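Local coordinates for protein nucleoporin nup120 (Schizosaccharomyces pombe, PDB 4GQ2) that serves as a structural component of the nuclear pore complex, whose members can also dock transiently associated nuclear transport factors, at residues A828-I833 against L848-S853; L816-F821 against Q876-R881; E809-T814 against W835-P840. All blocks are in the same frame, centred on the assembly; numbering follows the deposited sequence.

Contact 1: residues A828-I833 against L848-S853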
loop_
_atom_site.group_PDB
_atom_site.type_symbol
_atom_site.label_atom_id
_atom_site.label_comp_id
_atom_site.label_asym_id
_atom_site.label_seq_id
_atom_site.Cartn_x
_atom_site.Cartn_y
_atom_site.Cartn_z
ATOM N N ALA A 828 5.605 -9.401 1.620
ATOM C CA ALA A 828 4.187 -9.119 1.867
ATOM C C ALA A 828 3.653 -9.995 2.988
ATOM O O ALA A 828 3.088 -9.490 3.962
ATOM C CB ALA A 828 3.374 -9.337 0.598
ATOM N N CYS A 829 3.852 -11.307 2.845
ATOM C CA CYS A 829 3.434 -12.295 3.843
ATOM C C CYS A 829 3.939 -11.956 5.253
ATOM O O CYS A 829 3.167 -11.955 6.234
ATOM C CB CYS A 829 3.947 -13.672 3.438
ATOM S SG CYS A 829 3.185 -14.326 1.944
ATOM N N MET A 830 5.234 -11.656 5.331
ATOM C CA MET A 830 5.913 -11.333 6.582
ATOM C C MET A 830 5.361 -10.045 7.196
ATOM O O MET A 830 5.195 -9.938 8.409
ATOM C CB MET A 830 7.426 -11.222 6.340
ATOM C CG MET A 830 8.245 -11.129 7.611
ATOM S SD MET A 830 8.158 -12.616 8.629
ATOM C CE MET A 830 9.265 -12.140 9.958
ATOM N N GLN A 831 5.056 -9.081 6.342
ATOM C CA GLN A 831 4.450 -7.832 6.771
ATOM C C GLN A 831 3.089 -8.117 7.389
ATOM O O GLN A 831 2.700 -7.470 8.368
ATOM C CB GLN A 831 4.279 -6.905 5.559
ATOM C CG GLN A 831 4.568 -5.435 5.825
ATOM C CD GLN A 831 6.058 -5.124 5.822
ATOM O OE1 GLN A 831 6.849 -5.814 5.177
ATOM N NE2 GLN A 831 6.446 -4.079 6.546
ATOM N N LEU A 832 2.383 -9.101 6.818
ATOM C CA LEU A 832 0.985 -9.399 7.183
ATOM C C LEU A 832 0.830 -10.528 8.203
ATOM O O LEU A 832 -0.295 -10.853 8.612
ATOM C CB LEU A 832 0.175 -9.747 5.924
ATOM C CG LEU A 832 0.032 -8.666 4.854
ATOM C CD1 LEU A 832 -0.486 -9.283 3.562
ATOM C CD2 LEU A 832 -0.874 -7.524 5.319
ATOM N N ILE A 833 1.951 -11.130 8.601
ATOM C CA ILE A 833 1.922 -12.353 9.413
ATOM C C ILE A 833 1.170 -12.233 10.745
ATOM O O ILE A 833 0.658 -13.222 11.253
ATOM C CB ILE A 833 3.349 -12.914 9.637
ATOM C CG1 ILE A 833 3.294 -14.432 9.871
ATOM C CG2 ILE A 833 4.094 -12.129 10.733
ATOM C CD1 ILE A 833 4.637 -15.117 9.763
ATOM N N LEU A 848 6.069 -21.527 7.502
ATOM C CA LEU A 848 6.648 -21.425 6.168
ATOM C C LEU A 848 7.151 -20.018 5.848
ATOM O O LEU A 848 8.196 -19.864 5.227
ATOM C CB LEU A 848 5.639 -21.843 5.108
ATOM C CG LEU A 848 5.100 -23.270 5.084
ATOM C CD1 LEU A 848 4.060 -23.317 3.990
ATOM C CD2 LEU A 848 6.200 -24.292 4.830
ATOM N N ILE A 849 6.391 -19.000 6.255
ATOM C CA ILE A 849 6.760 -17.610 6.009
ATOM C C ILE A 849 8.056 -17.290 6.771
ATOM O O ILE A 849 9.016 -16.781 6.189
ATOM C CB ILE A 849 5.633 -16.629 6.421
ATOM C CG1 ILE A 849 4.409 -16.798 5.516
ATOM C CG2 ILE A 849 6.126 -15.183 6.377
ATOM C CD1 ILE A 849 3.111 -16.338 6.160
ATOM N N TYR A 850 8.091 -17.613 8.062
ATOM C CA TYR A 850 9.311 -17.414 8.843
ATOM C C TYR A 850 10.467 -18.173 8.219
ATOM O O TYR A 850 11.582 -17.659 8.169
ATOM C CB TYR A 850 9.151 -17.881 10.283
ATOM C CG TYR A 850 8.311 -16.994 11.169
ATOM C CD1 TYR A 850 8.541 -15.615 11.252
ATOM C CD2 TYR A 850 7.325 -17.548 11.970
ATOM C CE1 TYR A 850 7.776 -14.815 12.091
ATOM C CE2 TYR A 850 6.563 -16.769 12.804
ATOM C CZ TYR A 850 6.782 -15.411 12.862
ATOM O OH TYR A 850 5.987 -14.675 13.701
ATOM N N LEU A 851 10.199 -19.393 7.747
ATOM C CA LEU A 851 11.247 -20.217 7.159
ATOM C C LEU A 851 11.855 -19.474 5.982
ATOM O O LEU A 851 13.079 -19.341 5.890
ATOM C CB LEU A 851 10.707 -21.572 6.705
ATOM C CG LEU A 851 11.408 -22.846 7.184
ATOM C CD1 LEU A 851 11.137 -23.986 6.216
ATOM C CD2 LEU A 851 12.902 -22.657 7.391
ATOM N N LYS A 852 10.991 -18.952 5.114
ATOM C CA LYS A 852 11.431 -18.195 3.937
ATOM C C LYS A 852 12.112 -16.864 4.280
ATOM O O LYS A 852 12.858 -16.322 3.475
ATOM C CB LYS A 852 10.260 -17.958 2.977
ATOM C CG LYS A 852 9.767 -19.215 2.271
ATOM C CD LYS A 852 10.773 -19.721 1.242
ATOM C CE LYS A 852 10.323 -21.035 0.624
ATOM N NZ LYS A 852 11.429 -21.681 -0.127
ATOM N N SER A 853 11.857 -16.355 5.482
ATOM C CA SER A 853 12.378 -15.053 5.900
ATOM C C SER A 853 13.645 -15.179 6.743
ATOM O O SER A 853 14.078 -14.212 7.368
ATOM C CB SER A 853 11.296 -14.277 6.652
ATOM O OG SER A 853 10.128 -14.161 5.853
#

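Contact 2: residues L816-F821 against Q876-R881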
loop_
_atom_site.group_PDB
_atom_site.type_symbol
_atom_site.label_atom_id
_atom_site.label_comp_id
_atom_site.label_asym_id
_atom_site.label_seq_id
_atom_site.Cartn_x
_atom_site.Cartn_y
_atom_site.Cartn_z
ATOM N N LEU A 816 -5.791 -15.303 1.557
ATOM C CA LEU A 816 -5.050 -14.292 0.820
ATOM C C LEU A 816 -3.543 -14.476 0.988
ATOM O O LEU A 816 -2.813 -14.520 -0.011
ATOM C CB LEU A 816 -5.496 -12.868 1.196
ATOM C CG LEU A 816 -4.687 -11.725 0.569
ATOM C CD1 LEU A 816 -4.672 -11.836 -0.952
ATOM C CD2 LEU A 816 -5.229 -10.369 1.012
ATOM N N VAL A 817 -3.095 -14.610 2.236
ATOM C CA VAL A 817 -1.666 -14.795 2.538
ATOM C C VAL A 817 -1.104 -16.067 1.894
ATOM O O VAL A 817 0.025 -16.062 1.367
ATOM C CB VAL A 817 -1.387 -14.788 4.060
ATOM C CG1 VAL A 817 0.072 -15.095 4.351
ATOM C CG2 VAL A 817 -1.761 -13.442 4.664
ATOM N N GLU A 818 -1.901 -17.136 1.908
ATOM C CA GLU A 818 -1.489 -18.413 1.321
ATOM C C GLU A 818 -1.203 -18.248 -0.171
ATOM O O GLU A 818 -0.203 -18.762 -0.671
ATOM C CB GLU A 818 -2.538 -19.506 1.576
ATOM C CG GLU A 818 -2.040 -20.935 1.380
ATOM C CD GLU A 818 -2.388 -21.526 0.022
ATOM O OE1 GLU A 818 -3.124 -20.883 -0.756
ATOM O OE2 GLU A 818 -1.932 -22.651 -0.270
ATOM N N LYS A 819 -2.059 -17.499 -0.865
ATOM C CA LYS A 819 -1.859 -17.225 -2.292
ATOM C C LYS A 819 -0.632 -16.363 -2.548
ATOM O O LYS A 819 0.126 -16.603 -3.497
ATOM C CB LYS A 819 -3.093 -16.573 -2.906
ATOM C CG LYS A 819 -4.238 -17.532 -3.184
ATOM C CD LYS A 819 -3.872 -18.533 -4.272
ATOM C CE LYS A 819 -5.066 -19.381 -4.677
ATOM N NZ LYS A 819 -5.727 -20.015 -3.503
ATOM N N LEU A 820 -0.433 -15.360 -1.697
ATOM C CA LEU A 820 0.745 -14.499 -1.800
ATOM C C LEU A 820 2.002 -15.351 -1.664
ATOM O O LEU A 820 2.973 -15.168 -2.405
ATOM C CB LEU A 820 0.719 -13.389 -0.738
ATOM C CG LEU A 820 -0.231 -12.201 -0.970
ATOM C CD1 LEU A 820 -0.335 -11.320 0.273
ATOM C CD2 LEU A 820 0.223 -11.375 -2.164
ATOM N N PHE A 821 1.953 -16.295 -0.725
ATOM C CA PHE A 821 3.060 -17.195 -0.476
ATOM C C PHE A 821 3.362 -18.014 -1.719
ATOM O O PHE A 821 4.498 -18.020 -2.191
ATOM C CB PHE A 821 2.787 -18.098 0.731
ATOM C CG PHE A 821 3.976 -18.914 1.141
ATOM C CD1 PHE A 821 4.957 -18.365 1.965
ATOM C CD2 PHE A 821 4.136 -20.223 0.682
ATOM C CE1 PHE A 821 6.067 -19.110 2.338
ATOM C CE2 PHE A 821 5.247 -20.971 1.050
ATOM C CZ PHE A 821 6.213 -20.413 1.880
ATOM N N GLN A 876 -8.228 -27.116 -0.836
ATOM C CA GLN A 876 -8.184 -25.670 -1.104
ATOM C C GLN A 876 -6.801 -25.002 -1.099
ATOM O O GLN A 876 -6.578 -24.019 -1.834
ATOM C CB GLN A 876 -9.110 -24.923 -0.138
ATOM C CG GLN A 876 -9.546 -23.565 -0.667
ATOM C CD GLN A 876 -10.157 -22.671 0.394
ATOM O OE1 GLN A 876 -9.585 -21.641 0.755
ATOM N NE2 GLN A 876 -11.330 -23.050 0.889
ATOM N N PHE A 877 -5.891 -25.529 -0.276
ATOM C CA PHE A 877 -4.588 -24.910 -0.064
ATOM C C PHE A 877 -3.465 -25.726 -0.668
ATOM O O PHE A 877 -3.123 -26.796 -0.167
ATOM C CB PHE A 877 -4.318 -24.701 1.426
ATOM C CG PHE A 877 -5.394 -23.936 2.140
ATOM C CD1 PHE A 877 -5.472 -22.552 2.034
ATOM C CD2 PHE A 877 -6.325 -24.599 2.932
ATOM C CE1 PHE A 877 -6.463 -21.842 2.698
ATOM C CE2 PHE A 877 -7.311 -23.895 3.609
ATOM C CZ PHE A 877 -7.379 -22.515 3.493
ATOM N N ALA A 878 -2.874 -25.195 -1.729
ATOM C CA ALA A 878 -1.773 -25.854 -2.419
ATOM C C ALA A 878 -0.491 -25.966 -1.583
ATOM O O ALA A 878 0.393 -26.740 -1.940
ATOM C CB ALA A 878 -1.486 -25.154 -3.737
ATOM N N VAL A 879 -0.376 -25.201 -0.492
ATOM C CA VAL A 879 0.787 -25.353 0.405
ATOM C C VAL A 879 0.778 -26.714 1.104
ATOM O O VAL A 879 1.796 -27.149 1.616
ATOM C CB VAL A 879 0.918 -24.236 1.481
ATOM C CG1 VAL A 879 1.416 -22.941 0.870
ATOM C CG2 VAL A 879 -0.386 -24.025 2.244
ATOM N N LEU A 880 -0.379 -27.375 1.116
ATOM C CA LEU A 880 -0.537 -28.671 1.778
ATOM C C LEU A 880 -0.130 -29.857 0.899
ATOM O O LEU A 880 -0.094 -30.990 1.376
ATOM C CB LEU A 880 -1.975 -28.855 2.276
ATOM C CG LEU A 880 -2.546 -27.852 3.285
ATOM C CD1 LEU A 880 -3.892 -28.327 3.811
ATOM C CD2 LEU A 880 -1.589 -27.625 4.442
ATOM N N ARG A 881 0.189 -29.597 -0.370
ATOM C CA ARG A 881 0.486 -30.679 -1.319
ATOM C C ARG A 881 1.616 -31.614 -0.874
ATOM O O ARG A 881 1.444 -32.833 -0.901
ATOM C CB ARG A 881 0.702 -30.163 -2.759
ATOM C CG ARG A 881 1.921 -29.276 -2.971
ATOM C CD ARG A 881 2.265 -29.133 -4.447
ATOM N NE ARG A 881 3.062 -30.257 -4.938
ATOM C CZ ARG A 881 4.391 -30.327 -4.872
ATOM N NH1 ARG A 881 5.095 -29.334 -4.336
ATOM N NH2 ARG A 881 5.022 -31.392 -5.345
HETATM O O HOH W 1 -4.010 -22.501 -2.951
#

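Contact 3: residues E809-T814 against W835-P840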
loop_
_atom_site.group_PDB
_atom_site.type_symbol
_atom_site.label_atom_id
_atom_site.label_comp_id
_atom_site.label_asym_id
_atom_site.label_seq_id
_atom_site.Cartn_x
_atom_site.Cartn_y
_atom_site.Cartn_z
ATOM N N GLU A 809 -16.573 -21.953 6.507
ATOM C CA GLU A 809 -15.591 -21.234 5.692
ATOM C C GLU A 809 -14.196 -21.160 6.302
ATOM O O GLU A 809 -14.022 -21.199 7.526
ATOM C CB GLU A 809 -16.087 -19.823 5.347
ATOM C CG GLU A 809 -16.347 -19.575 3.865
ATOM C CD GLU A 809 -17.308 -20.573 3.243
ATOM O OE1 GLU A 809 -18.498 -20.232 3.088
ATOM O OE2 GLU A 809 -16.876 -21.697 2.907
ATOM N N ASN A 810 -13.206 -21.075 5.420
ATOM C CA ASN A 810 -11.843 -20.791 5.821
ATOM C C ASN A 810 -11.659 -19.293 6.031
ATOM O O ASN A 810 -12.460 -18.484 5.557
ATOM C CB ASN A 810 -10.853 -21.319 4.779
ATOM C CG ASN A 810 -10.702 -22.831 4.827
ATOM O OD1 ASN A 810 -10.636 -23.433 5.902
ATOM N ND2 ASN A 810 -10.633 -23.452 3.655
ATOM N N ASP A 811 -10.603 -18.937 6.747
ATOM C CA ASP A 811 -10.310 -17.552 7.048
ATOM C C ASP A 811 -9.746 -16.806 5.846
ATOM O O ASP A 811 -8.846 -17.297 5.153
ATOM C CB ASP A 811 -9.328 -17.465 8.207
ATOM C CG ASP A 811 -9.314 -16.104 8.832
ATOM O OD1 ASP A 811 -10.359 -15.708 9.383
ATOM O OD2 ASP A 811 -8.268 -15.429 8.772
ATOM N N LEU A 812 -10.275 -15.609 5.626
ATOM C CA LEU A 812 -9.849 -14.739 4.525
ATOM C C LEU A 812 -8.359 -14.371 4.578
ATOM O O LEU A 812 -7.693 -14.306 3.537
ATOM C CB LEU A 812 -10.715 -13.481 4.517
ATOM C CG LEU A 812 -10.730 -12.454 3.375
ATOM C CD1 LEU A 812 -9.503 -11.541 3.396
ATOM C CD2 LEU A 812 -10.931 -13.122 2.023
ATOM N N VAL A 813 -7.834 -14.143 5.779
ATOM C CA VAL A 813 -6.410 -13.820 5.930
ATOM C C VAL A 813 -5.576 -14.996 5.451
ATOM O O VAL A 813 -4.653 -14.827 4.661
ATOM C CB VAL A 813 -6.038 -13.459 7.380
ATOM C CG1 VAL A 813 -4.538 -13.287 7.520
ATOM C CG2 VAL A 813 -6.745 -12.182 7.810
ATOM N N THR A 814 -5.926 -16.193 5.911
ATOM C CA THR A 814 -5.187 -17.385 5.531
ATOM C C THR A 814 -5.207 -17.568 4.019
ATOM O O THR A 814 -4.162 -17.796 3.407
ATOM C CB THR A 814 -5.719 -18.636 6.237
ATOM O OG1 THR A 814 -5.718 -18.421 7.656
ATOM C CG2 THR A 814 -4.847 -19.823 5.912
ATOM N N TRP A 835 -1.656 -10.971 11.313
ATOM C CA TRP A 835 -3.098 -11.110 11.077
ATOM C C TRP A 835 -3.559 -12.542 11.013
ATOM O O TRP A 835 -4.753 -12.811 11.196
ATOM C CB TRP A 835 -3.481 -10.420 9.774
ATOM C CG TRP A 835 -3.346 -8.924 9.798
ATOM C CD1 TRP A 835 -2.391 -8.153 9.153
ATOM C CD2 TRP A 835 -4.204 -7.954 10.512
ATOM N NE1 TRP A 835 -2.596 -6.812 9.402
ATOM C CE2 TRP A 835 -3.664 -6.626 10.206
ATOM C CE3 TRP A 835 -5.322 -8.052 11.326
ATOM C CZ2 TRP A 835 -4.244 -5.464 10.697
ATOM C CZ3 TRP A 835 -5.893 -6.873 11.824
ATOM C CH2 TRP A 835 -5.362 -5.612 11.521
ATOM N N LEU A 836 -2.638 -13.469 10.726
ATOM C CA LEU A 836 -2.984 -14.899 10.641
ATOM C C LEU A 836 -3.427 -15.403 11.999
ATOM O O LEU A 836 -2.801 -15.089 13.011
ATOM C CB LEU A 836 -1.811 -15.735 10.119
ATOM C CG LEU A 836 -1.509 -15.653 8.621
ATOM C CD1 LEU A 836 -0.135 -16.233 8.328
ATOM C CD2 LEU A 836 -2.582 -16.360 7.793
ATOM N N ASN A 837 -4.518 -16.164 12.025
ATOM C CA ASN A 837 -5.085 -16.638 13.284
ATOM C C ASN A 837 -4.419 -17.930 13.772
ATOM O O ASN A 837 -3.364 -18.303 13.266
ATOM C CB ASN A 837 -6.620 -16.771 13.183
ATOM C CG ASN A 837 -7.077 -17.831 12.177
ATOM O OD1 ASN A 837 -6.334 -18.743 11.804
ATOM N ND2 ASN A 837 -8.324 -17.723 11.758
ATOM N N SER A 838 -5.047 -18.613 14.731
ATOM C CA SER A 838 -4.460 -19.785 15.395
ATOM C C SER A 838 -4.867 -21.159 14.852
ATOM O O SER A 838 -4.461 -22.170 15.405
ATOM C CB SER A 838 -4.754 -19.735 16.886
ATOM O OG SER A 838 -4.069 -18.653 17.477
ATOM N N ASP A 839 -5.668 -21.194 13.789
ATOM C CA ASP A 839 -5.971 -22.448 13.082
ATOM C C ASP A 839 -4.669 -23.137 12.630
ATOM O O ASP A 839 -3.699 -22.459 12.284
ATOM C CB ASP A 839 -6.871 -22.192 11.860
ATOM C CG ASP A 839 -8.146 -21.431 12.206
ATOM O OD1 ASP A 839 -8.645 -21.576 13.340
ATOM O OD2 ASP A 839 -8.654 -20.685 11.336
ATOM N N PRO A 840 -4.644 -24.484 12.642
ATOM C CA PRO A 840 -3.432 -25.210 12.263
ATOM C C PRO A 840 -2.843 -24.827 10.905
ATOM O O PRO A 840 -1.636 -24.617 10.811
ATOM C CB PRO A 840 -3.887 -26.673 12.290
ATOM C CG PRO A 840 -4.912 -26.692 13.382
ATOM C CD PRO A 840 -5.643 -25.380 13.258
HETATM O O HOH W 2 -5.764 -16.716 9.535
HETATM O O HOH W 3 -7.047 -20.322 9.059
#

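Contact 1: residues A828-I833 against L848-S853
Ile849 lies at the tight end of this helix-to-helix contact, where two short segments cross at 123° with their axes 9.6 Å apart. Its two branches are used separately. CG1, anti to the carbonyl carbon, rests on Cys829 CB at 3.8 Å, while CG2, anti to the backbone N, abuts the backbone N of Met830 and, at 3.7 Å, the CD1 methyl of Ile833. Ile833 is extended and slides past Ile849 in the opposite direction, so that the same CD1 tip goes on to lie over the Tyr850 ring. It sits 3.8 Å from the ring centroid and only 13° off the normal, a CH-pi contact over the centre of one face.

Met830 and Ser853, both partly exposed, form the more open side, where the contacts are strung along one flexible chain rather than interlocked. Bent at chi2 (65°), the Met830 chain brings CE to the edge of the same ring, 3.7 Å from Tyr850 CE1, and makes an oblique Met-aromatic contact through SD. SD also lies 3.7 Å from Ser853 OG, whose hydroxyl is engaged by its own helix end, donating to Ile849 O at 2.9 Å from above the carbonyl plane. Another protein chain packs on Met830 and Tyr850 here.

Helix 812-822 backs the tight side, with Leu820 against Cys829 and Val817 against Ile849, while helix 856-864 packs on Tyr850 through Ala859 and Cys862.

Contact 2: residues L816-F821 against Q876-R881
A single carboxylate supplies most of the polar chemistry between helix 812-822 and the loop 876-880. Glu818 leaves its helix with CG anti to the backbone N (chi1 -163°) and bends at chi2, which turns OE2 to the loop backbone. Val879 N donates to Glu818 OE2 at 3.0 Å, with an N-H...O angle of 155°, and meets the oxygen nearly along its C-O axis. Ala878 N is almost as close to OE2, but its N-H is badly aimed.

Water-mediated bonds complete the polar set. One water donates to Glu818 OE1 at 2.9 Å and to Gln876 O, and accepts from Ala878 N and Lys819 NZ. It thus ties both segments together and takes up the amide that OE2 does not bind. Lys819 NZ also forms a long salt bridge to Glu818 OE1, 3.9 Å away, which would probably favour the charged carboxylate.

Van der Waals contacts flank the same group. Glu818 CD lies in the plane of the Phe877 ring at its edge, 3.8 Å from CD1, with carboxylate and ring planes 77° apart. Val879 comes tip to tip with the acid, its CG2 3.3 Å from Glu818 OE2. The apolar contact is made by its other methyl, CG1, which touches Phe821 CD2 at 3.8 Å.

Phe821 in turn meets Tyr826 edge-to-face. A helix side chain thus secures the backbone of the loop entering helix 881-889, within a stack of helices assigned to the HEAT-repeat family of Nup120.

Contact 3: residues E809-T814 against W835-P840
This largely buried contact joins the N-terminus of helix 812-822 to an Asx turn in the loop between helices 826-832 and 840-852, and two waters carry its polar half. In the turn, Asn837 OD1 accepts from Asp839 N at 3.2 Å, the donor standing above the carbonyl plane, while ND2 returns a weak bond to Asp839 OD2. Asp811 is the N-cap of the helix, its OD2 weakly accepting from Val813 N, and its OD1 forms a salt bridge with Arg730. Its carboxylate meets the Asn837 amide tip to tip, with Asn837 ND2 3.5 Å from Asp811 CG and the planes 38° apart. An alanine at Asn837 would remove both side-chain bonds to Asp839 and the approach to Asp811, and would probably loosen the turn.

The apolar half rests on Val813 CG1, anti to the backbone N, which packs on Trp835 CB and, at 3.7 Å, on Leu836 CD2. That same leucine methyl reaches Thr814 CA at 3.6 Å. Trp835 sends its indole away, to bond Glu737 through NE1. Across the seam, one water donates to Asp811 OD2 at 2.9 Å, accepts from Asn837 N at 2.8 Å and also bonds Thr814 OG1.

In the fold
Helix 812-822 unites the set: contacts 2 and 3 use successive parts of it, and contact 1 packs on it through Cys829 and Ile849. Contact 3 is the most buried, yet it relies on waters and a capped helix start, probably because loop backbone and a helix terminus bring polar groups inside. Contact 2, partly buried, with two exposed loop residues, concentrates its polarity on one acid. Contact 1, between two helices, has no hydrogen bond across it and depends on methyls, sulfur and a ring; of the three it alone meets another protein chain. Leu836 and Ile849 join contacts 1 and 3, Leu848 and Phe821 contacts 1 and 2, and Thr814 and Phe877 contacts 2 and 3.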